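Local coordinates for protein cyclic UMP-AMP synthase (Rhodothermus marinus SG0.5JP17-172, PDB 6E0K) that joins UTP and ATP into the cyclic dinucleotide 3',3'-cUAMP, the second messenger of a CBASS antiphage defence system, at residues T198-Q203 and L276-D281. Numbering follows the deposited sequence.
Sequences TYLIEQ and LRYMDD
With chi1 at -72°, CG of Leu-200 lies anti to its own carbonyl carbon, and an extended chi2 of 171° carries CD1 straight out toward the backbone of residues 276-281. Met-279 reaches it differently: its CB points away from residues 198-203, but bends at chi2 and at chi3 (104°) bring the terminal methyl back to the leucine. CE of Met-279 and CD1 of Leu-200 touch methyl to methyl at 3.6 Å, the closest approach of the two segments, with the side chains crossing at a slant. The same CD1 lies 3.9 Å from the carbonyl O of Tyr-278 and 4.1 Å from CB of Tyr-278; every approach between the segments within 4.5 Å is made by this one leucine methyl. CD1 of Leu-200 reaches the edge of the Tyr-278 ring, near the ring plane, not a face. The two helices, 186-202 and 269-285, belong to the helical half of this CD-NTase, beside the mixed beta sheet of the nucleotidyltransferase core. The join is light: CA of Leu-200 and CA of Tyr-278 stand 8.3 Å apart, the shortest CA separation here, and 112 Å² is buried in all. Within 198-203, Gln-203 N donates to Leu-200 O at 2.9 Å. Neighbouring packing extends the apolar patch: Leu-200 also rests on Leu-282, while Met-279, which is buried, also packs on Phe-193 and Ala-196 of helix 186-202 and on Ile-239 of helix 231-244. Pro-206 and Leu-209, from the loop that follows helix 186-202, pack on Tyr-278. Lys-194, an ATP-binding residue on helix 186-202, has its side chain about 9 Å from that of Met-279.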
ATOM      1  N   THR A 198       4.675   5.911  15.248  1.00 12.05           N
ATOM      2  CA  THR A 198       6.027   6.421  15.040  1.00 10.78           C
ATOM      3  C   THR A 198       6.526   7.197  16.256  1.00 15.10           C
ATOM      4  O   THR A 198       7.708   7.117  16.602  1.00 16.28           O
ATOM      5  CB  THR A 198       6.045   7.269  13.769  1.00 15.26           C
ATOM      6  OG1 THR A 198       5.789   6.400  12.659  1.00 16.92           O
ATOM      7  CG2 THR A 198       7.386   7.966  13.573  1.00 18.07           C
ATOM      8  N   TYR A 199       5.635   7.921  16.933  1.00 13.87           N
ATOM      9  CA  TYR A 199       5.998   8.556  18.197  1.00 14.01           C
ATOM     10  C   TYR A 199       6.530   7.531  19.197  1.00 15.75           C
ATOM     11  O   TYR A 199       7.544   7.772  19.868  1.00 15.50           O
ATOM     12  CB  TYR A 199       4.781   9.301  18.754  1.00 12.93           C
ATOM     13  CG  TYR A 199       4.897   9.777  20.182  1.00 12.88           C
ATOM     14  CD1 TYR A 199       4.417   9.012  21.229  1.00 15.34           C
ATOM     15  CD2 TYR A 199       5.446  11.011  20.470  1.00 17.73           C
ATOM     16  CE1 TYR A 199       4.515   9.446  22.532  1.00 21.07           C
ATOM     17  CE2 TYR A 199       5.533  11.454  21.771  1.00 18.31           C
ATOM     18  CZ  TYR A 199       5.069  10.663  22.792  1.00 20.44           C
ATOM     19  OH  TYR A 199       5.158  11.092  24.094  1.00 23.81           O
ATOM     20  N   LEU A 200       5.880   6.362  19.277  1.00 12.62           N
ATOM     21  CA  LEU A 200       6.333   5.335  20.212  1.00 11.29           C
ATOM     22  C   LEU A 200       7.638   4.699  19.757  1.00 13.70           C
ATOM     23  O   LEU A 200       8.530   4.445  20.576  1.00 14.39           O
ATOM     24  CB  LEU A 200       5.243   4.274  20.378  1.00 11.94           C
ATOM     25  CG  LEU A 200       4.027   4.737  21.173  1.00 12.70           C
ATOM     26  CD1 LEU A 200       2.957   3.678  21.065  1.00 12.45           C
ATOM     27  CD2 LEU A 200       4.401   4.958  22.627  1.00 16.14           C
ATOM     28  N   ILE A 201       7.772   4.435  18.449  1.00 13.93           N
ATOM     29  CA  ILE A 201       9.012   3.853  17.939  1.00 14.86           C
ATOM     30  C   ILE A 201      10.186   4.780  18.223  1.00 16.45           C
ATOM     31  O   ILE A 201      11.287   4.322  18.562  1.00 16.39           O
ATOM     32  CB  ILE A 201       8.889   3.548  16.431  1.00 12.49           C
ATOM     33  CG1 ILE A 201       7.833   2.464  16.187  1.00 13.65           C
ATOM     34  CG2 ILE A 201      10.224   3.109  15.867  1.00 18.05           C
ATOM     35  CD1 ILE A 201       7.519   2.249  14.689  1.00 17.09           C
ATOM     36  N   GLU A 202       9.974   6.098  18.096  1.00 17.14           N
ATOM     37  CA  GLU A 202      11.048   7.042  18.396  1.00 18.42           C
ATOM     38  C   GLU A 202      11.498   6.929  19.843  1.00 18.54           C
ATOM     39  O   GLU A 202      12.662   7.196  20.153  1.00 19.59           O
ATOM     40  CB  GLU A 202      10.610   8.478  18.089  1.00 18.22           C
ATOM     41  CG  GLU A 202      10.567   8.794  16.591  1.00 25.80           C
ATOM     42  CD  GLU A 202       9.777  10.058  16.251  1.00 37.44           C
ATOM     43  OE1 GLU A 202       9.156  10.662  17.159  1.00 36.65           O
ATOM     44  OE2 GLU A 202       9.767  10.439  15.059  1.00 38.43           O
ATOM     45  N   GLN A 203      10.607   6.503  20.736  1.00 15.09           N
ATOM     46  CA  GLN A 203      10.945   6.357  22.146  1.00 15.59           C
ATOM     47  C   GLN A 203      11.442   4.967  22.508  1.00 15.25           C
ATOM     48  O   GLN A 203      11.730   4.718  23.682  1.00 18.87           O
ATOM     49  CB  GLN A 203       9.732   6.697  22.995  1.00 17.23           C
ATOM     50  CG  GLN A 203       9.296   8.110  22.831  1.00 28.87           C
ATOM     51  CD  GLN A 203       8.031   8.387  23.582  1.00 29.96           C
ATOM     52  OE1 GLN A 203       7.202   7.493  23.772  1.00 35.59           O
ATOM     53  NE2 GLN A 203       7.868   9.625  24.024  1.00 29.47           N
ATOM     54  N   LEU A 276      -2.446  -3.000  19.430  1.00 13.10           N
ATOM     55  CA  LEU A 276      -3.551  -2.511  20.249  1.00 12.57           C
ATOM     56  C   LEU A 276      -3.116  -2.288  21.693  1.00 11.93           C
ATOM     57  O   LEU A 276      -3.535  -1.306  22.321  1.00 15.40           O
ATOM     58  CB  LEU A 276      -4.727  -3.484  20.199  1.00 13.37           C
ATOM     59  CG  LEU A 276      -5.302  -3.744  18.805  1.00 13.13           C
ATOM     60  CD1 LEU A 276      -6.402  -4.797  18.920  1.00 16.60           C
ATOM     61  CD2 LEU A 276      -5.838  -2.470  18.145  1.00 14.38           C
ATOM     62  N   ARG A 277      -2.276  -3.181  22.230  1.00 13.34           N
ATOM     63  CA  ARG A 277      -1.736  -2.982  23.577  1.00 13.89           C
ATOM     64  C   ARG A 277      -0.920  -1.696  23.665  1.00 14.05           C
ATOM     65  O   ARG A 277      -1.018  -0.957  24.655  1.00 13.62           O
ATOM     66  CB  ARG A 277      -0.881  -4.181  24.004  1.00 14.27           C
ATOM     67  CG  ARG A 277      -1.675  -5.412  24.373  1.00 16.32           C
ATOM     68  CD  ARG A 277      -0.806  -6.463  25.061  1.00 14.87           C
ATOM     69  NE  ARG A 277       0.286  -6.969  24.230  1.00 18.54           N
ATOM     70  CZ  ARG A 277       0.181  -7.993  23.389  1.00 19.01           C
ATOM     71  NH1 ARG A 277      -0.983  -8.610  23.218  1.00 20.40           N
ATOM     72  NH2 ARG A 277       1.247  -8.394  22.707  1.00 21.89           N
ATOM     73  N   TYR A 278      -0.121  -1.396  22.634  1.00 13.30           N
ATOM     74  CA  TYR A 278       0.688  -0.186  22.690  1.00 12.48           C
ATOM     75  C   TYR A 278      -0.186   1.064  22.585  1.00 12.40           C
ATOM     76  O   TYR A 278       0.086   2.075  23.241  1.00 13.31           O
ATOM     77  CB  TYR A 278       1.767  -0.208  21.592  1.00 13.29           C
ATOM     78  CG  TYR A 278       3.038  -0.945  21.993  1.00 12.42           C
ATOM     79  CD1 TYR A 278       3.078  -2.335  22.035  1.00 14.76           C
ATOM     80  CD2 TYR A 278       4.192  -0.244  22.324  1.00 16.72           C
ATOM     81  CE1 TYR A 278       4.245  -3.007  22.390  1.00 15.41           C
ATOM     82  CE2 TYR A 278       5.351  -0.903  22.685  1.00 13.54           C
ATOM     83  CZ  TYR A 278       5.374  -2.279  22.722  1.00 17.65           C
ATOM     84  OH  TYR A 278       6.530  -2.955  23.086  1.00 19.96           O
ATOM     85  N   MET A 279      -1.263   1.003  21.798  1.00 12.86           N
ATOM     86  CA  MET A 279      -2.181   2.138  21.738  1.00 11.02           C
ATOM     87  C   MET A 279      -2.906   2.333  23.060  1.00 13.64           C
ATOM     88  O   MET A 279      -3.077   3.469  23.511  1.00 14.18           O
ATOM     89  CB  MET A 279      -3.186   1.940  20.604  1.00 12.31           C
ATOM     90  CG  MET A 279      -2.549   2.003  19.222  1.00 11.97           C
ATOM     91  SD  MET A 279      -1.730   3.590  18.820  1.00 13.07           S
ATOM     92  CE  MET A 279      -0.006   3.143  19.015  1.00 13.30           C
ATOM     93  N   ASP A 280      -3.329   1.235  23.697  1.00 13.56           N
ATOM     94  CA  ASP A 280      -3.924   1.318  25.027  1.00 13.44           C
ATOM     95  C   ASP A 280      -2.978   2.004  26.005  1.00 12.84           C
ATOM     96  O   ASP A 280      -3.382   2.895  26.761  1.00 15.59           O
ATOM     97  CB  ASP A 280      -4.242  -0.085  25.540  1.00 14.52           C
ATOM     98  CG  ASP A 280      -5.604  -0.594  25.124  1.00 28.55           C
ATOM     99  OD1 ASP A 280      -6.498   0.207  24.778  1.00 32.01           O
ATOM    100  OD2 ASP A 280      -5.789  -1.833  25.188  1.00 32.20           O
ATOM    101  N   ASP A 281      -1.718   1.553  26.039  1.00 12.36           N
ATOM    102  CA  ASP A 281      -0.755   2.093  26.999  1.00 13.74           C
ATOM    103  C   ASP A 281      -0.480   3.562  26.730  1.00 13.41           C
ATOM    104  O   ASP A 281      -0.339   4.353  27.668  1.00 13.46           O
ATOM    105  CB  ASP A 281       0.567   1.323  26.941  1.00 13.35           C
ATOM    106  CG  ASP A 281       0.486  -0.062  27.523  1.00 19.34           C
ATOM    107  OD1 ASP A 281      -0.466  -0.361  28.274  1.00 20.94           O
ATOM    108  OD2 ASP A 281       1.415  -0.848  27.234  1.00 21.86           O
TER